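Local structure of carboxylesterase (Ferroplasma acidiphilum, 3WJ2) at residues 126-138 with 161-175. The protein probably hydrolyses carboxylic esters as an alpha/beta-hydrolase-fold carboxylesterase of an acid-loving archaeon. Numbering follows the deposited sequence.
Sequences AFNDAYDSFHYIA and LAAALCLKCRDGKTE
Leu161 meets helix 126-138 with its CB, 3.7 Å from Ala130 CB, and with its CD2 methyl, which rests on the backbone of Phe127. Ala164 and Leu165 then line, with Leu161 and Lys168, the hole that receives Phe127 as a knob, its ring edge directed at Ala164 O. Leu165 CD2 packs on Ala130 CB and its carbonyl; the two helix axes approach to 9.0 Å and cross at -64°. In this alpha/beta hydrolase fold the pair packs against one side of the central sheet, Phe134 touching strands 78-82 and 150-155, while helix 157-172 follows a probable nucleophile elbow. Lys168, CG anti to the backbone N (chi1 -178°), crosses Tyr131 at about a right angle; its CE sits over one ring face and NZ makes a cation-pi contact, 4.4 Å from the centroid. One water bridges that NZ to Asn128 OD1, and a second links Tyr131 OH to Lys168 O. Cys169 SG approaches the rings of Tyr131, Phe134 and His135 obliquely. After the Schellman motif, with Lys173 at positive phi, Thr174 OG1 comes to the His135 edge, 3.2 Å from CE1, and donates to Glu175 O. A third water joins His135 ND1 to Glu175 OE1, which lies 3.6 Å from Ala138 CB.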
# COMPACT_ATOMS: atom_id res chain seq x y z
N ALA B 126 -11.09 -31.83 8.72
CA ALA B 126 -9.95 -31.78 7.73
C ALA B 126 -8.68 -31.56 8.51
O ALA B 126 -7.63 -32.05 8.11
CB ALA B 126 -10.19 -30.60 6.79
N PHE B 127 -8.78 -30.69 9.51
CA PHE B 127 -7.56 -30.43 10.29
C PHE B 127 -7.02 -31.73 10.93
O PHE B 127 -5.82 -32.00 10.90
CB PHE B 127 -7.89 -29.37 11.39
CG PHE B 127 -6.80 -29.26 12.39
CD1 PHE B 127 -5.57 -28.67 12.11
CD2 PHE B 127 -6.98 -29.93 13.63
CE1 PHE B 127 -4.53 -28.67 13.08
CE2 PHE B 127 -5.93 -29.96 14.58
CZ PHE B 127 -4.70 -29.34 14.30
N ASN B 128 -7.90 -32.50 11.60
CA ASN B 128 -7.49 -33.75 12.18
C ASN B 128 -6.99 -34.73 11.10
O ASN B 128 -6.06 -35.48 11.36
CB ASN B 128 -8.68 -34.37 12.94
CG ASN B 128 -8.98 -33.64 14.27
OD1 ASN B 128 -8.12 -32.90 14.84
ND2 ASN B 128 -10.23 -33.86 14.77
N ASP B 129 -7.59 -34.68 9.91
CA ASP B 129 -7.11 -35.50 8.83
C ASP B 129 -5.66 -35.14 8.45
O ASP B 129 -4.81 -36.01 8.17
CB ASP B 129 -8.02 -35.39 7.63
CG ASP B 129 -9.35 -36.00 7.84
OD1 ASP B 129 -9.57 -36.73 8.85
OD2 ASP B 129 -10.26 -35.77 7.01
N ALA B 130 -5.38 -33.86 8.34
CA ALA B 130 -4.03 -33.36 8.01
C ALA B 130 -3.01 -33.75 9.11
O ALA B 130 -1.98 -34.36 8.82
CB ALA B 130 -4.10 -31.80 7.70
N TYR B 131 -3.35 -33.45 10.39
CA TYR B 131 -2.43 -33.78 11.46
C TYR B 131 -2.24 -35.26 11.65
O TYR B 131 -1.07 -35.74 11.73
CB TYR B 131 -3.02 -33.21 12.72
CG TYR B 131 -2.21 -33.52 13.99
CD1 TYR B 131 -1.15 -32.71 14.36
CD2 TYR B 131 -2.56 -34.62 14.83
CE1 TYR B 131 -0.43 -32.94 15.56
CE2 TYR B 131 -1.84 -34.85 16.06
CZ TYR B 131 -0.79 -34.01 16.37
OH TYR B 131 -0.04 -34.18 17.55
N ASP B 132 -3.36 -35.99 11.62
CA ASP B 132 -3.27 -37.45 11.77
C ASP B 132 -2.57 -38.10 10.58
O ASP B 132 -1.78 -39.06 10.82
CB ASP B 132 -4.65 -38.06 11.99
CG ASP B 132 -5.23 -37.70 13.35
OD1 ASP B 132 -4.52 -37.30 14.34
OD2 ASP B 132 -6.46 -37.86 13.48
N SER B 133 -2.77 -37.60 9.33
CA SER B 133 -2.11 -38.27 8.22
C SER B 133 -0.60 -38.06 8.27
O SER B 133 0.17 -38.91 7.88
CB SER B 133 -2.70 -37.91 6.80
OG SER B 133 -2.58 -36.49 6.60
N PHE B 134 -0.14 -36.83 8.73
CA PHE B 134 1.26 -36.57 8.85
C PHE B 134 1.86 -37.59 9.84
O PHE B 134 2.88 -38.19 9.52
CB PHE B 134 1.50 -35.09 9.31
CG PHE B 134 2.93 -34.90 9.78
CD1 PHE B 134 3.99 -34.99 8.87
CD2 PHE B 134 3.21 -34.81 11.17
CE1 PHE B 134 5.35 -34.91 9.30
CE2 PHE B 134 4.57 -34.75 11.57
CZ PHE B 134 5.60 -34.84 10.65
N HIS B 135 1.19 -37.71 10.98
CA HIS B 135 1.78 -38.63 11.98
C HIS B 135 1.70 -40.05 11.53
O HIS B 135 2.65 -40.85 11.79
CB HIS B 135 1.16 -38.37 13.36
CG HIS B 135 1.71 -37.14 14.02
ND1 HIS B 135 3.01 -37.04 14.49
CD2 HIS B 135 1.16 -35.91 14.16
CE1 HIS B 135 3.20 -35.83 14.97
NE2 HIS B 135 2.08 -35.12 14.81
N TYR B 136 0.64 -40.43 10.83
CA TYR B 136 0.54 -41.82 10.30
C TYR B 136 1.67 -42.14 9.34
O TYR B 136 2.36 -43.21 9.49
CB TYR B 136 -0.82 -41.98 9.66
CG TYR B 136 -1.15 -43.35 9.06
CD1 TYR B 136 -2.06 -44.19 9.64
CD2 TYR B 136 -0.68 -43.65 7.79
CE1 TYR B 136 -2.42 -45.39 8.99
CE2 TYR B 136 -1.04 -44.81 7.14
CZ TYR B 136 -1.91 -45.68 7.75
OH TYR B 136 -2.31 -46.86 7.03
N ILE B 137 1.88 -41.27 8.35
CA ILE B 137 2.95 -41.50 7.40
C ILE B 137 4.31 -41.42 8.03
O ILE B 137 5.21 -42.22 7.69
CB ILE B 137 2.80 -40.60 6.15
CG1 ILE B 137 1.48 -40.98 5.49
CG2 ILE B 137 3.96 -40.87 5.16
CD1 ILE B 137 0.89 -39.85 4.54
N ALA B 138 4.52 -40.53 8.96
CA ALA B 138 5.81 -40.42 9.65
C ALA B 138 6.10 -41.74 10.44
O ALA B 138 7.26 -42.24 10.41
CB ALA B 138 5.91 -39.27 10.54
N LEU B 161 -4.27 -25.96 6.41
CA LEU B 161 -4.13 -27.24 7.15
C LEU B 161 -2.64 -27.54 7.49
O LEU B 161 -2.32 -28.01 8.58
CB LEU B 161 -4.68 -28.44 6.31
CG LEU B 161 -6.13 -28.24 6.09
CD1 LEU B 161 -6.65 -29.45 5.15
CD2 LEU B 161 -7.04 -28.20 7.33
N ALA B 162 -1.73 -27.23 6.51
CA ALA B 162 -0.33 -27.46 6.66
C ALA B 162 0.21 -26.54 7.82
O ALA B 162 0.89 -27.07 8.68
CB ALA B 162 0.39 -27.18 5.41
N ALA B 163 -0.21 -25.28 7.82
CA ALA B 163 0.32 -24.34 8.83
C ALA B 163 -0.28 -24.81 10.15
O ALA B 163 0.45 -24.81 11.16
CB ALA B 163 -0.14 -22.95 8.54
N ALA B 164 -1.55 -25.14 10.23
CA ALA B 164 -2.21 -25.47 11.51
C ALA B 164 -1.68 -26.75 12.11
O ALA B 164 -1.52 -26.83 13.33
CB ALA B 164 -3.67 -25.58 11.26
N LEU B 165 -1.39 -27.75 11.28
CA LEU B 165 -0.95 -29.03 11.85
C LEU B 165 0.42 -28.78 12.49
O LEU B 165 0.70 -29.41 13.53
CB LEU B 165 -0.97 -30.21 10.84
CG LEU B 165 0.16 -30.22 9.81
CD1 LEU B 165 1.32 -31.02 10.33
CD2 LEU B 165 -0.38 -30.99 8.57
N CYS B 166 1.26 -27.89 11.92
CA CYS B 166 2.59 -27.60 12.50
C CYS B 166 2.41 -27.00 13.87
O CYS B 166 3.13 -27.40 14.80
CB CYS B 166 3.40 -26.66 11.65
SG CYS B 166 3.91 -27.54 10.09
N LEU B 167 1.44 -26.11 14.01
CA LEU B 167 1.20 -25.48 15.33
C LEU B 167 0.82 -26.57 16.34
O LEU B 167 1.26 -26.55 17.51
CB LEU B 167 -0.00 -24.53 15.25
CG LEU B 167 0.36 -23.17 14.74
CD1 LEU B 167 -0.89 -22.37 14.53
CD2 LEU B 167 1.28 -22.34 15.86
N LYS B 168 -0.02 -27.53 15.95
CA LYS B 168 -0.41 -28.57 16.94
C LYS B 168 0.76 -29.51 17.27
O LYS B 168 0.92 -29.98 18.46
CB LYS B 168 -1.63 -29.37 16.40
CG LYS B 168 -2.07 -30.44 17.44
CD LYS B 168 -3.38 -31.13 17.12
CE LYS B 168 -3.48 -32.43 18.06
NZ LYS B 168 -4.96 -32.88 17.82
N CYS B 169 1.61 -29.86 16.30
CA CYS B 169 2.86 -30.63 16.56
C CYS B 169 3.68 -29.87 17.57
O CYS B 169 4.15 -30.51 18.56
CB CYS B 169 3.72 -30.84 15.28
SG CYS B 169 2.91 -31.93 14.07
N ARG B 170 3.72 -28.56 17.42
CA ARG B 170 4.61 -27.76 18.32
C ARG B 170 4.00 -27.81 19.70
O ARG B 170 4.75 -28.11 20.74
CB ARG B 170 4.73 -26.34 17.71
CG ARG B 170 5.82 -25.40 18.36
CD ARG B 170 5.34 -24.89 19.70
NE ARG B 170 3.99 -24.27 19.72
CZ ARG B 170 3.67 -23.08 19.20
NH1 ARG B 170 4.63 -22.33 18.62
NH2 ARG B 170 2.43 -22.64 19.28
N ASP B 171 2.69 -27.58 19.76
CA ASP B 171 2.00 -27.54 21.08
C ASP B 171 2.12 -28.85 21.81
O ASP B 171 2.33 -28.85 23.07
CB ASP B 171 0.55 -27.18 20.87
CG ASP B 171 0.36 -25.76 20.38
OD1 ASP B 171 1.28 -24.92 20.56
OD2 ASP B 171 -0.75 -25.42 19.91
N GLY B 172 2.00 -29.95 21.10
CA GLY B 172 2.03 -31.28 21.75
C GLY B 172 3.40 -31.87 21.96
O GLY B 172 3.47 -33.01 22.42
N LYS B 173 4.46 -31.17 21.55
CA LYS B 173 5.85 -31.63 21.47
C LYS B 173 6.05 -32.95 20.77
O LYS B 173 6.78 -33.89 21.27
CB LYS B 173 6.47 -31.65 22.92
CG LYS B 173 6.44 -30.26 23.53
CD LYS B 173 6.84 -30.42 25.05
CE LYS B 173 7.07 -29.08 25.71
NZ LYS B 173 6.99 -29.28 27.21
N THR B 174 5.41 -33.09 19.59
CA THR B 174 5.51 -34.28 18.87
C THR B 174 6.48 -34.05 17.73
O THR B 174 7.08 -32.95 17.59
CB THR B 174 4.16 -34.64 18.19
OG1 THR B 174 3.85 -33.59 17.23
CG2 THR B 174 3.02 -34.74 19.16
N GLU B 175 6.70 -35.12 17.00
CA GLU B 175 7.48 -35.06 15.75
C GLU B 175 6.94 -33.89 14.90
O GLU B 175 5.73 -33.67 14.81
CB GLU B 175 7.39 -36.35 14.99
CG GLU B 175 8.42 -36.36 13.84
CD GLU B 175 8.52 -37.64 13.02
OE1 GLU B 175 7.98 -38.71 13.41
OE2 GLU B 175 9.17 -37.56 11.96
O HOH W 1 -5.59 -33.77 15.37
O HOH W 2 0.23 -32.47 19.45
O HOH W 3 4.87 -38.98 14.48